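Local coordinates for protein uracil-DNA glycosylase (Nitratifractor salsuginis, PDB 5X3G) that is an alpha/beta protein of the uracil-DNA glycosylase superfamily, a single chain built around a four-stranded parallel sheet with helices packed about it, at residues A[128-133]-A[138-143]; A[98-103]-A[108-113]; A[63-68]-A[158-163]. All blocks are in the same frame, centred on the assembly; numbering follows the deposited sequence.

Contact 1. Residues A[128-133]-A[138-143]; sequences GSLDPR and EAIAAL
Leu-130 pushes its forked end into a shallow hollow made by Ala-139, Ile-140 and Leu-143, on and just after the short helix 137-141. Its two methyls share the work. Leu-130 CD2 makes the closer approach, 3.5 Å from Leu-143 CD2, a close fit for two methyls, and it also lies against the bump of Ala-139, 3.9 Å from Ala-139 CB. The other branch passes obliquely across the neighbouring side chain, with Leu-130 CD1 3.9 Å from Ile-140 CG1. With CG anti to its own carbonyl carbon (chi1 -71°), the leucine bends from its backbone toward the helix, which its CB alone does not face.

The fit is reciprocal. Leu-143 is itself a bump, and the carbonyl oxygen of Ser-129 is 3.9 Å from each of its methyls, CD1 and CD2. The Leu-143 CD1 branch continues to Ser-129 CB, 3.7 Å away. Leu-143 takes up this position with a first torsion of -105°, well off a staggered value.

The packing closes the loop between helix 114-126 and helix 137-141: a Schellman motif with Gly-128 at positive phi ends the first helix, and farther along an Asx turn forms as Asp-131 OD1 accepts from Arg-133 N. Leu-130 also rests on Leu-124 and Val-125 of the preceding helix, which places its side chain between the two helices. Polar groups are dealt with at the margins: Ser-129 OG bonds to Arg-127, while Lys-145 NZ is hydrogen-bonded to the carbonyl oxygens of Ile-140 and Leu-143.

Contact 2. Residues A[98-103]-A[108-113]; sequences REIFSP and REVNRA
Val-110, on the short helix 108-112, turns its side chain onto the backbone of Glu-99 and Ile-100, and the path of that side chain outlines the whole contact. Val-110 CB already stands 4.0 Å from Ile-100 O. From there the valine forks. CG1 lies anti to the backbone N (chi1 169°), a torsion that sends CG2 out on the branch beside that nitrogen, where it meets the other segment. Val-110 CG2 settles against three backbone atoms in turn, the nearest being Ile-100 O at 3.5 Å. Ile-100 CA and Glu-99 O follow, each 3.9 Å from Val-110 CG2. The last neighbour of Val-110 CG2 is a side-chain atom, Ile-100 CD1, at 4.2 Å.

Ile-100 starts out from its backbone away from the helix, yet its CD1 branch still reaches the valine methyl. The Ile-100 CG2 branch has a different neighbour, standing 3.6 Å above one face of the Phe-101 ring and offset toward its rim. Both Ile-100 and Val-110 also touch Ile-120, so the two buried side chains meet on helix 114-126 as well.

The setting is a two-stranded antiparallel hairpin, strands 101-102 and 105-106, whose chain passes directly into helix 108-112. Ser-107, at that junction, is hydrogen-bonded through OG to Val-110 N and to Glu-99 O, and more weakly to Ile-100 O. Chemically, then, the labour is divided: the valine methyl gives the carbonyl oxygens close van der Waals neighbours but no donor, whereas the Ser-107 hydroxyl is their polar partner, chiefly of Glu-99 O. Across the two segments the contact is therefore apolar in kind, and Ser-107, between them, brings polar bonds to it.

Contact 3. Residues A[63-68]-A[158-163]; sequences FSTLRP and NFERSG
Leu-66 and Glu-160 bring their CA atoms to 6.6 Å where the irregular segment 63-68 passes the last turn of helix 152-161, just before the Schellman motif, with Gly-163 at positive phi as its C-prime residue, that ends the helix. Leu-66 points at the helix end. Leu-66 CD2 touches Glu-160 O at 3.3 Å and lies 4.0 Å from the CA of Gly-163, which has no side chain, while Leu-66 CG comes within 4.4 Å of Glu-160 CB. The same Glu-160 oxygen accepts from Gly-163 N, one of the two bonds of the Schellman motif; the other joins Val-164 N to Phe-159 O.

This turn delivers the chain into strand 164-168, the edge of the parallel sheet beside strand 73-77, so helix 152-161 is the final helix of a long crossover between neighbouring strands. Backbone bonds from Gly-163 to Arg-72 and Tyr-73 mark the place where the two strands come together.

Farther out, the contact becomes polar. The Glu-160 side chain runs extended beyond CG (chi2 179°) and crosses Thr-65 at about a right angle, presenting both carboxylate oxygens to Thr-65 CB; Thr-65 OG1 stands 3.6 Å from Glu-160 OE1. A single water bridges the segments: it accepts from Leu-66 N at 2.7 Å and donates to Glu-160 OE2 at a short 2.5 Å. The other oxygen, OE1, forms a salt bridge with Arg-156 one turn back along the helix, which probably helps to fix the carboxylate and favour its charged form.

How the contacts relate
Followed from the N terminus, the chain first passes 63-68, one half of contact 3, and then enters the parallel sheet through strand 73-77. The hairpin and short helix of contact 2 come next and close locally; helix 114-126 follows, and contact 1 closes the turn from it into helix 137-141. Only at 158-163 is the large loop of contact 3 completed. Contacts 1 and 2 therefore lie in series, both nested within contact 3, and none cross. Contacts 1 and 2 also touch in space, Ile-140 packing on Phe-101 and Ala-141 on Pro-103, whereas contact 3 lies apart, joining the segment before strand 73-77 to the helix before strand 164-168.

Contact 1. Residues A[128-133]-A[138-143]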
ATOM      1  N   GLY A 128     -22.289   6.635  -0.617  1.00 34.33           N
ATOM      2  CA  GLY A 128     -23.731   6.705  -0.731  1.00 38.79           C
ATOM      3  C   GLY A 128     -24.366   5.673  -1.635  1.00 43.62           C
ATOM      4  O   GLY A 128     -25.470   5.909  -2.139  1.00 40.43           O
ATOM      5  N   SER A 129     -23.704   4.542  -1.869  1.00 30.86           N
ATOM      6  CA  SER A 129     -24.291   3.461  -2.653  1.00 32.39           C
ATOM      7  C   SER A 129     -25.045   2.475  -1.769  1.00 36.09           C
ATOM      8  O   SER A 129     -26.161   2.065  -2.099  1.00 39.01           O
ATOM      9  CB  SER A 129     -23.204   2.733  -3.450  1.00 28.81           C
ATOM     10  OG  SER A 129     -22.663   3.571  -4.459  1.00 40.45           O
ATOM     11  N   LEU A 130     -24.450   2.090  -0.644  1.00 35.65           N
ATOM     12  CA  LEU A 130     -25.046   1.140   0.281  1.00 37.62           C
ATOM     13  C   LEU A 130     -25.569   1.862   1.512  1.00 41.50           C
ATOM     14  O   LEU A 130     -24.988   2.858   1.954  1.00 39.92           O
ATOM     15  CB  LEU A 130     -24.030   0.083   0.727  1.00 27.83           C
ATOM     16  CG  LEU A 130     -23.544  -0.995  -0.238  1.00 38.80           C
ATOM     17  CD1 LEU A 130     -22.422  -1.800   0.413  1.00 24.81           C
ATOM     18  CD2 LEU A 130     -24.692  -1.903  -0.633  1.00 33.93           C
ATOM     19  N   ASP A 131     -26.661   1.352   2.061  1.00 37.93           N
ATOM     20  CA  ASP A 131     -27.029   1.714   3.418  1.00 37.99           C
ATOM     21  C   ASP A 131     -25.975   1.146   4.364  1.00 37.67           C
ATOM     22  O   ASP A 131     -25.594  -0.024   4.224  1.00 36.94           O
ATOM     23  CB  ASP A 131     -28.417   1.169   3.762  1.00 37.39           C
ATOM     24  CG  ASP A 131     -28.928   1.657   5.109  1.00 47.85           C
ATOM     25  OD1 ASP A 131     -28.223   1.496   6.125  1.00 43.18           O
ATOM     26  OD2 ASP A 131     -30.048   2.207   5.152  1.00 48.17           O
ATOM     27  N   PRO A 132     -25.466   1.934   5.313  1.00 33.39           N
ATOM     28  CA  PRO A 132     -24.461   1.399   6.246  1.00 35.72           C
ATOM     29  C   PRO A 132     -24.951   0.207   7.053  1.00 41.09           C
ATOM     30  O   PRO A 132     -24.125  -0.569   7.547  1.00 34.89           O
ATOM     31  CB  PRO A 132     -24.142   2.599   7.150  1.00 37.97           C
ATOM     32  CG  PRO A 132     -25.296   3.551   6.962  1.00 35.59           C
ATOM     33  CD  PRO A 132     -25.738   3.361   5.549  1.00 40.33           C
ATOM     34  N   ARG A 133     -26.266   0.029   7.187  1.00 32.68           N
ATOM     35  CA  ARG A 133     -26.813  -1.073   7.967  1.00 44.53           C
ATOM     36  C   ARG A 133     -26.834  -2.387   7.201  1.00 41.41           C
ATOM     37  O   ARG A 133     -26.893  -3.452   7.826  1.00 45.13           O
ATOM     38  CB  ARG A 133     -28.234  -0.733   8.412  1.00 52.33           C
ATOM     39  CG  ARG A 133     -28.358   0.573   9.170  1.00 52.41           C
ATOM     40  CD  ARG A 133     -29.730   0.683   9.795  1.00 49.69           C
ATOM     41  NE  ARG A 133     -30.626   1.457   8.941  1.00 49.43           N
ATOM     42  CZ  ARG A 133     -31.719   2.079   9.368  1.00 60.12           C
ATOM     43  NH1 ARG A 133     -32.058   2.022  10.647  1.00 58.95           N
ATOM     44  NH2 ARG A 133     -32.472   2.756   8.514  1.00 59.14           N
ATOM     45  N   GLU A 138     -26.351  -9.481  -1.112  1.00 38.61           N
ATOM     46  CA  GLU A 138     -27.576  -9.220  -1.863  1.00 40.68           C
ATOM     47  C   GLU A 138     -27.711  -7.737  -2.187  1.00 34.49           C
ATOM     48  O   GLU A 138     -27.981  -7.358  -3.335  1.00 37.40           O
ATOM     49  CB  GLU A 138     -28.789  -9.712  -1.074  1.00 35.31           C
ATOM     50  N   ALA A 139     -27.530  -6.881  -1.177  1.00 35.17           N
ATOM     51  CA  ALA A 139     -27.540  -5.444  -1.413  1.00 37.27           C
ATOM     52  C   ALA A 139     -26.476  -5.048  -2.427  1.00 40.35           C
ATOM     53  O   ALA A 139     -26.725  -4.213  -3.303  1.00 42.38           O
ATOM     54  CB  ALA A 139     -27.334  -4.694  -0.097  1.00 38.64           C
ATOM     55  N   ILE A 140     -25.289  -5.649  -2.336  1.00 39.21           N
ATOM     56  CA  ILE A 140     -24.211  -5.310  -3.260  1.00 34.46           C
ATOM     57  C   ILE A 140     -24.555  -5.755  -4.675  1.00 38.29           C
ATOM     58  O   ILE A 140     -24.320  -5.024  -5.644  1.00 28.71           O
ATOM     59  CB  ILE A 140     -22.880  -5.917  -2.774  1.00 38.61           C
ATOM     60  CG1 ILE A 140     -22.402  -5.193  -1.512  1.00 33.15           C
ATOM     61  CG2 ILE A 140     -21.818  -5.860  -3.866  1.00 33.70           C
ATOM     62  CD1 ILE A 140     -21.089  -5.714  -0.964  1.00 30.49           C
ATOM     63  N   ALA A 141     -25.126  -6.953  -4.818  1.00 37.67           N
ATOM     64  CA  ALA A 141     -25.529  -7.420  -6.141  1.00 41.96           C
ATOM     65  C   ALA A 141     -26.596  -6.514  -6.740  1.00 34.34           C
ATOM     66  O   ALA A 141     -26.599  -6.260  -7.952  1.00 35.15           O
ATOM     67  CB  ALA A 141     -26.030  -8.863  -6.059  1.00 40.71           C
ATOM     68  N   ALA A 142     -27.501  -6.001  -5.905  1.00 42.02           N
ATOM     69  CA  ALA A 142     -28.531  -5.093  -6.391  1.00 35.57           C
ATOM     70  C   ALA A 142     -27.980  -3.745  -6.843  1.00 39.55           C
ATOM     71  O   ALA A 142     -28.718  -2.978  -7.471  1.00 35.69           O
ATOM     72  CB  ALA A 142     -29.590  -4.878  -5.308  1.00 39.80           C
ATOM     73  N   LEU A 143     -26.717  -3.435  -6.549  1.00 42.56           N
ATOM     74  CA  LEU A 143     -26.163  -2.137  -6.915  1.00 32.06           C
ATOM     75  C   LEU A 143     -25.968  -1.993  -8.419  1.00 38.79           C
ATOM     76  O   LEU A 143     -25.504  -2.915  -9.097  1.00 35.39           O
ATOM     77  CB  LEU A 143     -24.830  -1.893  -6.206  1.00 31.24           C
ATOM     78  CG  LEU A 143     -24.845  -0.920  -5.028  1.00 37.46           C
ATOM     79  CD1 LEU A 143     -25.261   0.452  -5.529  1.00 42.65           C
ATOM     80  CD2 LEU A 143     -25.774  -1.368  -3.937  1.00 40.51           C
TER

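Contact 2. Residues A[98-103]-A[108-113]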
ATOM      1  N   ARG A  98      -8.580  -9.853  -8.936  1.00 30.00           N
ATOM      2  CA  ARG A  98      -8.667  -9.177 -10.220  1.00 22.94           C
ATOM      3  C   ARG A  98     -10.021  -8.491 -10.325  1.00 28.33           C
ATOM      4  O   ARG A  98     -10.120  -7.273 -10.138  1.00 27.38           O
ATOM      5  CB  ARG A  98      -8.442 -10.165 -11.364  1.00 36.87           C
ATOM      6  CG  ARG A  98      -6.980 -10.554 -11.532  1.00 32.65           C
ATOM      7  CD  ARG A  98      -6.794 -11.600 -12.610  1.00 31.71           C
ATOM      8  NE  ARG A  98      -7.411 -12.870 -12.241  1.00 41.34           N
ATOM      9  CZ  ARG A  98      -7.298 -13.986 -12.951  1.00 44.02           C
ATOM     10  NH1 ARG A  98      -6.582 -13.990 -14.067  1.00 39.33           N
ATOM     11  NH2 ARG A  98      -7.893 -15.099 -12.544  1.00 35.49           N
ATOM     12  N   GLU A  99     -11.070  -9.261 -10.597  1.00 27.78           N
ATOM     13  CA  GLU A  99     -12.412  -8.699 -10.641  1.00 33.29           C
ATOM     14  C   GLU A  99     -12.891  -8.360  -9.234  1.00 29.48           C
ATOM     15  O   GLU A  99     -12.697  -9.131  -8.290  1.00 31.57           O
ATOM     16  CB  GLU A  99     -13.386  -9.673 -11.307  1.00 31.91           C
ATOM     17  CG  GLU A  99     -13.180  -9.867 -12.811  1.00 32.93           C
ATOM     18  CD  GLU A  99     -11.894 -10.595 -13.143  1.00 30.17           C
ATOM     19  OE1 GLU A  99     -11.539 -11.540 -12.405  1.00 39.01           O
ATOM     20  OE2 GLU A  99     -11.232 -10.224 -14.135  1.00 44.73           O
ATOM     21  N   ILE A 100     -13.516  -7.190  -9.096  1.00 28.19           N
ATOM     22  CA  ILE A 100     -14.019  -6.769  -7.793  1.00 26.03           C
ATOM     23  C   ILE A 100     -15.372  -7.402  -7.503  1.00 32.84           C
ATOM     24  O   ILE A 100     -15.625  -7.872  -6.389  1.00 28.39           O
ATOM     25  CB  ILE A 100     -14.092  -5.232  -7.720  1.00 29.25           C
ATOM     26  CG1 ILE A 100     -12.704  -4.614  -7.899  1.00 30.93           C
ATOM     27  CG2 ILE A 100     -14.720  -4.785  -6.402  1.00 20.83           C
ATOM     28  CD1 ILE A 100     -11.721  -4.983  -6.811  1.00 31.54           C
ATOM     29  N   PHE A 101     -16.255  -7.431  -8.496  1.00 31.90           N
ATOM     30  CA  PHE A 101     -17.631  -7.857  -8.314  1.00 28.97           C
ATOM     31  C   PHE A 101     -17.901  -9.165  -9.047  1.00 27.70           C
ATOM     32  O   PHE A 101     -17.130  -9.612  -9.903  1.00 34.12           O
ATOM     33  CB  PHE A 101     -18.601  -6.772  -8.797  1.00 27.90           C
ATOM     34  CG  PHE A 101     -18.481  -5.477  -8.046  1.00 28.46           C
ATOM     35  CD1 PHE A 101     -19.050  -5.330  -6.792  1.00 32.27           C
ATOM     36  CD2 PHE A 101     -17.795  -4.405  -8.592  1.00 26.15           C
ATOM     37  CE1 PHE A 101     -18.938  -4.138  -6.097  1.00 28.53           C
ATOM     38  CE2 PHE A 101     -17.679  -3.211  -7.900  1.00 25.05           C
ATOM     39  CZ  PHE A 101     -18.253  -3.078  -6.651  1.00 30.15           C
ATOM     40  N   SER A 102     -19.022  -9.775  -8.687  1.00 26.80           N
ATOM     41  CA  SER A 102     -19.546 -10.970  -9.331  1.00 30.38           C
ATOM     42  C   SER A 102     -21.050 -10.785  -9.487  1.00 35.01           C
ATOM     43  O   SER A 102     -21.609  -9.836  -8.920  1.00 33.62           O
ATOM     44  CB  SER A 102     -19.218 -12.217  -8.504  1.00 28.18           C
ATOM     45  OG  SER A 102     -20.132 -12.369  -7.432  1.00 46.78           O
ATOM     46  N   PRO A 103     -21.739 -11.640 -10.250  1.00 35.87           N
ATOM     47  CA  PRO A 103     -23.209 -11.564 -10.263  1.00 33.14           C
ATOM     48  C   PRO A 103     -23.817 -11.716  -8.883  1.00 34.89           C
ATOM     49  O   PRO A 103     -24.962 -11.303  -8.659  1.00 34.75           O
ATOM     50  CB  PRO A 103     -23.605 -12.727 -11.181  1.00 34.44           C
ATOM     51  CG  PRO A 103     -22.449 -12.869 -12.102  1.00 27.99           C
ATOM     52  CD  PRO A 103     -21.232 -12.586 -11.260  1.00 35.11           C
ATOM     53  N   ARG A 108     -15.115 -13.765  -5.358  1.00 32.83           N
ATOM     54  CA  ARG A 108     -14.589 -14.702  -4.373  1.00 35.34           C
ATOM     55  C   ARG A 108     -13.261 -14.218  -3.806  1.00 36.01           C
ATOM     56  O   ARG A 108     -13.012 -14.333  -2.600  1.00 32.77           O
ATOM     57  CB  ARG A 108     -14.436 -16.088  -4.999  1.00 42.62           C
ATOM     58  N   GLU A 109     -12.397 -13.661  -4.658  1.00 36.61           N
ATOM     59  CA  GLU A 109     -11.088 -13.222  -4.188  1.00 31.96           C
ATOM     60  C   GLU A 109     -11.192 -11.992  -3.294  1.00 28.65           C
ATOM     61  O   GLU A 109     -10.382 -11.830  -2.375  1.00 32.13           O
ATOM     62  CB  GLU A 109     -10.164 -12.950  -5.374  1.00 33.56           C
ATOM     63  CG  GLU A 109      -9.606 -14.213  -6.015  1.00 42.38           C
ATOM     64  CD  GLU A 109      -8.914 -15.126  -5.019  1.00 50.03           C
ATOM     65  OE1 GLU A 109      -9.081 -16.360  -5.129  1.00 57.82           O
ATOM     66  OE2 GLU A 109      -8.200 -14.617  -4.128  1.00 40.53           O
ATOM     67  N   VAL A 110     -12.167 -11.116  -3.542  1.00 28.24           N
ATOM     68  CA  VAL A 110     -12.396  -9.996  -2.632  1.00 31.40           C
ATOM     69  C   VAL A 110     -12.869 -10.511  -1.280  1.00 33.09           C
ATOM     70  O   VAL A 110     -12.383 -10.084  -0.225  1.00 27.46           O
ATOM     71  CB  VAL A 110     -13.406  -9.002  -3.236  1.00 36.81           C
ATOM     72  CG1 VAL A 110     -13.841  -7.984  -2.191  1.00 27.45           C
ATOM     73  CG2 VAL A 110     -12.809  -8.297  -4.435  1.00 27.10           C
ATOM     74  N   ASN A 111     -13.821 -11.447  -1.294  1.00 28.03           N
ATOM     75  CA  ASN A 111     -14.364 -11.974  -0.047  1.00 33.74           C
ATOM     76  C   ASN A 111     -13.293 -12.691   0.763  1.00 32.21           C
ATOM     77  O   ASN A 111     -13.291 -12.623   1.998  1.00 32.35           O
ATOM     78  CB  ASN A 111     -15.534 -12.916  -0.330  1.00 32.91           C
ATOM     79  CG  ASN A 111     -16.849 -12.180  -0.512  1.00 40.82           C
ATOM     80  OD1 ASN A 111     -17.787 -12.702  -1.116  1.00 33.76           O
ATOM     81  ND2 ASN A 111     -16.925 -10.961   0.012  1.00 27.97           N
ATOM     82  N   ARG A 112     -12.376 -13.384   0.087  1.00 28.91           N
ATOM     83  CA  ARG A 112     -11.313 -14.082   0.803  1.00 31.07           C
ATOM     84  C   ARG A 112     -10.389 -13.101   1.518  1.00 28.36           C
ATOM     85  O   ARG A 112      -9.950 -13.363   2.642  1.00 25.61           O
ATOM     86  CB  ARG A 112     -10.523 -14.968  -0.163  1.00 30.18           C
ATOM     87  CG  ARG A 112      -9.344 -15.676   0.485  1.00 36.57           C
ATOM     88  CD  ARG A 112      -8.500 -16.450  -0.518  1.00 49.92           C
ATOM     89  NE  ARG A 112      -9.182 -17.636  -1.034  1.00 46.24           N
ATOM     90  CZ  ARG A 112      -8.581 -18.601  -1.724  1.00 50.06           C
ATOM     91  NH1 ARG A 112      -7.281 -18.527  -1.977  1.00 39.47           N
ATOM     92  NH2 ARG A 112      -9.278 -19.642  -2.157  1.00 43.34           N
ATOM     93  N   ALA A 113     -10.095 -11.962   0.893  1.00 29.13           N
ATOM     94  CA  ALA A 113      -9.178 -10.965   1.451  1.00 25.84           C
ATOM     95  C   ALA A 113      -9.958 -10.053   2.391  1.00 34.69           C
ATOM     96  O   ALA A 113     -10.468  -8.999   1.999  1.00 25.94           O
ATOM     97  CB  ALA A 113      -8.500 -10.172   0.340  1.00 29.87           C
TER

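Contact 3. Residues A[63-68]-A[158-163]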
ATOM      1  N   PHE A  63       6.282   3.229  -6.249  1.00 22.79           N
ATOM      2  CA  PHE A  63       6.896   4.456  -6.741  1.00 26.67           C
ATOM      3  C   PHE A  63       6.863   4.570  -8.261  1.00 25.76           C
ATOM      4  O   PHE A  63       7.422   5.526  -8.809  1.00 27.80           O
ATOM      5  CB  PHE A  63       8.354   4.550  -6.263  1.00 24.62           C
ATOM      6  CG  PHE A  63       8.522   4.451  -4.767  1.00 21.21           C
ATOM      7  CD1 PHE A  63       8.654   5.593  -3.992  1.00 22.46           C
ATOM      8  CD2 PHE A  63       8.572   3.216  -4.138  1.00 24.22           C
ATOM      9  CE1 PHE A  63       8.820   5.507  -2.617  1.00 22.11           C
ATOM     10  CE2 PHE A  63       8.735   3.122  -2.764  1.00 22.41           C
ATOM     11  CZ  PHE A  63       8.859   4.269  -2.006  1.00 20.97           C
ATOM     12  N   SER A  64       6.224   3.626  -8.952  1.00 28.37           N
ATOM     13  CA  SER A  64       6.345   3.527 -10.402  1.00 24.21           C
ATOM     14  C   SER A  64       5.410   4.462 -11.159  1.00 29.82           C
ATOM     15  O   SER A  64       5.493   4.524 -12.391  1.00 34.05           O
ATOM     16  CB  SER A  64       6.094   2.084 -10.849  1.00 26.89           C
ATOM     17  OG  SER A  64       4.787   1.661 -10.507  1.00 23.68           O
ATOM     18  N   THR A  65       4.525   5.179 -10.471  1.00 28.72           N
ATOM     19  CA  THR A  65       3.631   6.111 -11.145  1.00 35.92           C
ATOM     20  C   THR A  65       3.701   7.483 -10.488  1.00 37.33           C
ATOM     21  O   THR A  65       3.945   8.491 -11.162  1.00 35.52           O
ATOM     22  CB  THR A  65       2.194   5.591 -11.134  1.00 31.55           C
ATOM     23  OG1 THR A  65       2.161   4.263 -11.667  1.00 27.63           O
ATOM     24  CG2 THR A  65       1.301   6.490 -11.975  1.00 30.44           C
ATOM     25  N   LEU A  66       3.485   7.525  -9.176  1.00 31.39           N
ATOM     26  CA  LEU A  66       3.589   8.775  -8.437  1.00 31.76           C
ATOM     27  C   LEU A  66       4.995   9.351  -8.541  1.00 37.30           C
ATOM     28  O   LEU A  66       5.990   8.622  -8.511  1.00 34.13           O
ATOM     29  CB  LEU A  66       3.232   8.555  -6.966  1.00 33.79           C
ATOM     30  CG  LEU A  66       1.776   8.300  -6.576  1.00 24.64           C
ATOM     31  CD1 LEU A  66       1.696   7.898  -5.114  1.00 28.87           C
ATOM     32  CD2 LEU A  66       0.930   9.534  -6.838  1.00 28.64           C
ATOM     33  N   ARG A  67       5.067  10.655  -8.673  1.00 35.24           N
ATOM     34  CA  ARG A  67       6.269  11.447  -8.494  1.00 35.81           C
ATOM     35  C   ARG A  67       6.259  12.060  -7.099  1.00 38.79           C
ATOM     36  O   ARG A  67       5.189  12.230  -6.507  1.00 29.54           O
ATOM     37  CB  ARG A  67       6.353  12.545  -9.559  1.00 38.17           C
ATOM     38  CG  ARG A  67       6.120  12.008 -10.962  1.00 40.25           C
ATOM     39  CD  ARG A  67       7.260  11.099 -11.398  1.00 44.24           C
ATOM     40  NE  ARG A  67       7.833  11.486 -12.683  1.00 56.45           N
ATOM     41  CZ  ARG A  67       7.466  10.952 -13.845  1.00 62.58           C
ATOM     42  NH1 ARG A  67       6.535  10.007 -13.872  1.00 55.79           N
ATOM     43  NH2 ARG A  67       8.034  11.349 -14.974  1.00 64.37           N
ATOM     44  N   PRO A  68       7.430  12.375  -6.531  1.00 33.68           N
ATOM     45  CA  PRO A  68       7.474  12.779  -5.113  1.00 29.02           C
ATOM     46  C   PRO A  68       6.506  13.890  -4.728  1.00 36.73           C
ATOM     47  O   PRO A  68       5.938  13.841  -3.628  1.00 33.97           O
ATOM     48  CB  PRO A  68       8.934  13.211  -4.932  1.00 37.18           C
ATOM     49  CG  PRO A  68       9.682  12.382  -5.911  1.00 35.10           C
ATOM     50  CD  PRO A  68       8.781  12.253  -7.108  1.00 32.73           C
ATOM     51  N   ASN A 158      -6.692   4.247  -8.610  1.00 23.27           N
ATOM     52  CA  ASN A 158      -7.428   5.332  -7.971  1.00 23.66           C
ATOM     53  C   ASN A 158      -6.769   5.766  -6.667  1.00 27.30           C
ATOM     54  O   ASN A 158      -6.807   6.953  -6.325  1.00 24.20           O
ATOM     55  CB  ASN A 158      -8.878   4.919  -7.719  1.00 19.72           C
ATOM     56  CG  ASN A 158      -9.700   4.867  -8.991  1.00 31.81           C
ATOM     57  OD1 ASN A 158      -9.278   5.355 -10.043  1.00 30.32           O
ATOM     58  ND2 ASN A 158     -10.890   4.289  -8.897  1.00 28.92           N
ATOM     59  N   PHE A 159      -6.186   4.826  -5.916  1.00 26.08           N
ATOM     60  CA  PHE A 159      -5.326   5.210  -4.801  1.00 23.21           C
ATOM     61  C   PHE A 159      -4.250   6.177  -5.267  1.00 27.69           C
ATOM     62  O   PHE A 159      -4.013   7.218  -4.642  1.00 22.05           O
ATOM     63  CB  PHE A 159      -4.671   3.980  -4.171  1.00 24.83           C
ATOM     64  CG  PHE A 159      -5.472   3.347  -3.075  1.00 23.79           C
ATOM     65  CD1 PHE A 159      -5.727   4.030  -1.897  1.00 18.20           C
ATOM     66  CD2 PHE A 159      -5.934   2.049  -3.206  1.00 19.66           C
ATOM     67  CE1 PHE A 159      -6.452   3.437  -0.882  1.00 26.57           C
ATOM     68  CE2 PHE A 159      -6.657   1.451  -2.197  1.00 20.09           C
ATOM     69  CZ  PHE A 159      -6.917   2.146  -1.030  1.00 22.88           C
ATOM     70  N   GLU A 160      -3.583   5.843  -6.376  1.00 23.53           N
ATOM     71  CA  GLU A 160      -2.500   6.699  -6.849  1.00 29.54           C
ATOM     72  C   GLU A 160      -3.017   8.037  -7.373  1.00 25.81           C
ATOM     73  O   GLU A 160      -2.350   9.064  -7.199  1.00 31.38           O
ATOM     74  CB  GLU A 160      -1.684   5.966  -7.911  1.00 27.42           C
ATOM     75  CG  GLU A 160      -0.920   4.781  -7.336  1.00 29.60           C
ATOM     76  CD  GLU A 160      -0.127   4.019  -8.373  1.00 35.71           C
ATOM     77  OE1 GLU A 160      -0.663   3.787  -9.477  1.00 36.23           O
ATOM     78  OE2 GLU A 160       1.031   3.648  -8.080  1.00 31.73           O
ATOM     79  N   ARG A 161      -4.197   8.051  -8.001  1.00 23.42           N
ATOM     80  CA  ARG A 161      -4.797   9.314  -8.424  1.00 30.43           C
ATOM     81  C   ARG A 161      -5.027  10.240  -7.241  1.00 31.19           C
ATOM     82  O   ARG A 161      -4.899  11.463  -7.374  1.00 25.09           O
ATOM     83  CB  ARG A 161      -6.122   9.068  -9.149  1.00 33.78           C
ATOM     84  CG  ARG A 161      -6.003   8.548 -10.570  1.00 37.63           C
ATOM     85  CD  ARG A 161      -7.372   8.533 -11.229  1.00 46.39           C
ATOM     86  NE  ARG A 161      -7.313   8.273 -12.663  1.00 49.98           N
ATOM     87  CZ  ARG A 161      -7.343   7.060 -13.203  1.00 58.88           C
ATOM     88  NH1 ARG A 161      -7.423   5.991 -12.424  1.00 43.02           N
ATOM     89  NH2 ARG A 161      -7.292   6.915 -14.521  1.00 43.06           N
ATOM     90  N   SER A 162      -5.366   9.678  -6.084  1.00 26.83           N
ATOM     91  CA  SER A 162      -5.566  10.446  -4.867  1.00 23.62           C
ATOM     92  C   SER A 162      -4.262  10.733  -4.134  1.00 26.34           C
ATOM     93  O   SER A 162      -4.299  11.272  -3.024  1.00 28.11           O
ATOM     94  CB  SER A 162      -6.541   9.712  -3.944  1.00 25.21           C
ATOM     95  OG  SER A 162      -7.818   9.601  -4.558  1.00 31.69           O
ATOM     96  N   GLY A 163      -3.120  10.394  -4.726  1.00 26.03           N
ATOM     97  CA  GLY A 163      -1.838  10.744  -4.143  1.00 24.61           C
ATOM     98  C   GLY A 163      -1.401   9.859  -3.002  1.00 23.88           C
ATOM     99  O   GLY A 163      -0.661  10.309  -2.120  1.00 21.62           O
TER
HETATM  100  O   HOH W   1       3.097   5.093  -7.959  1.00 19.81           O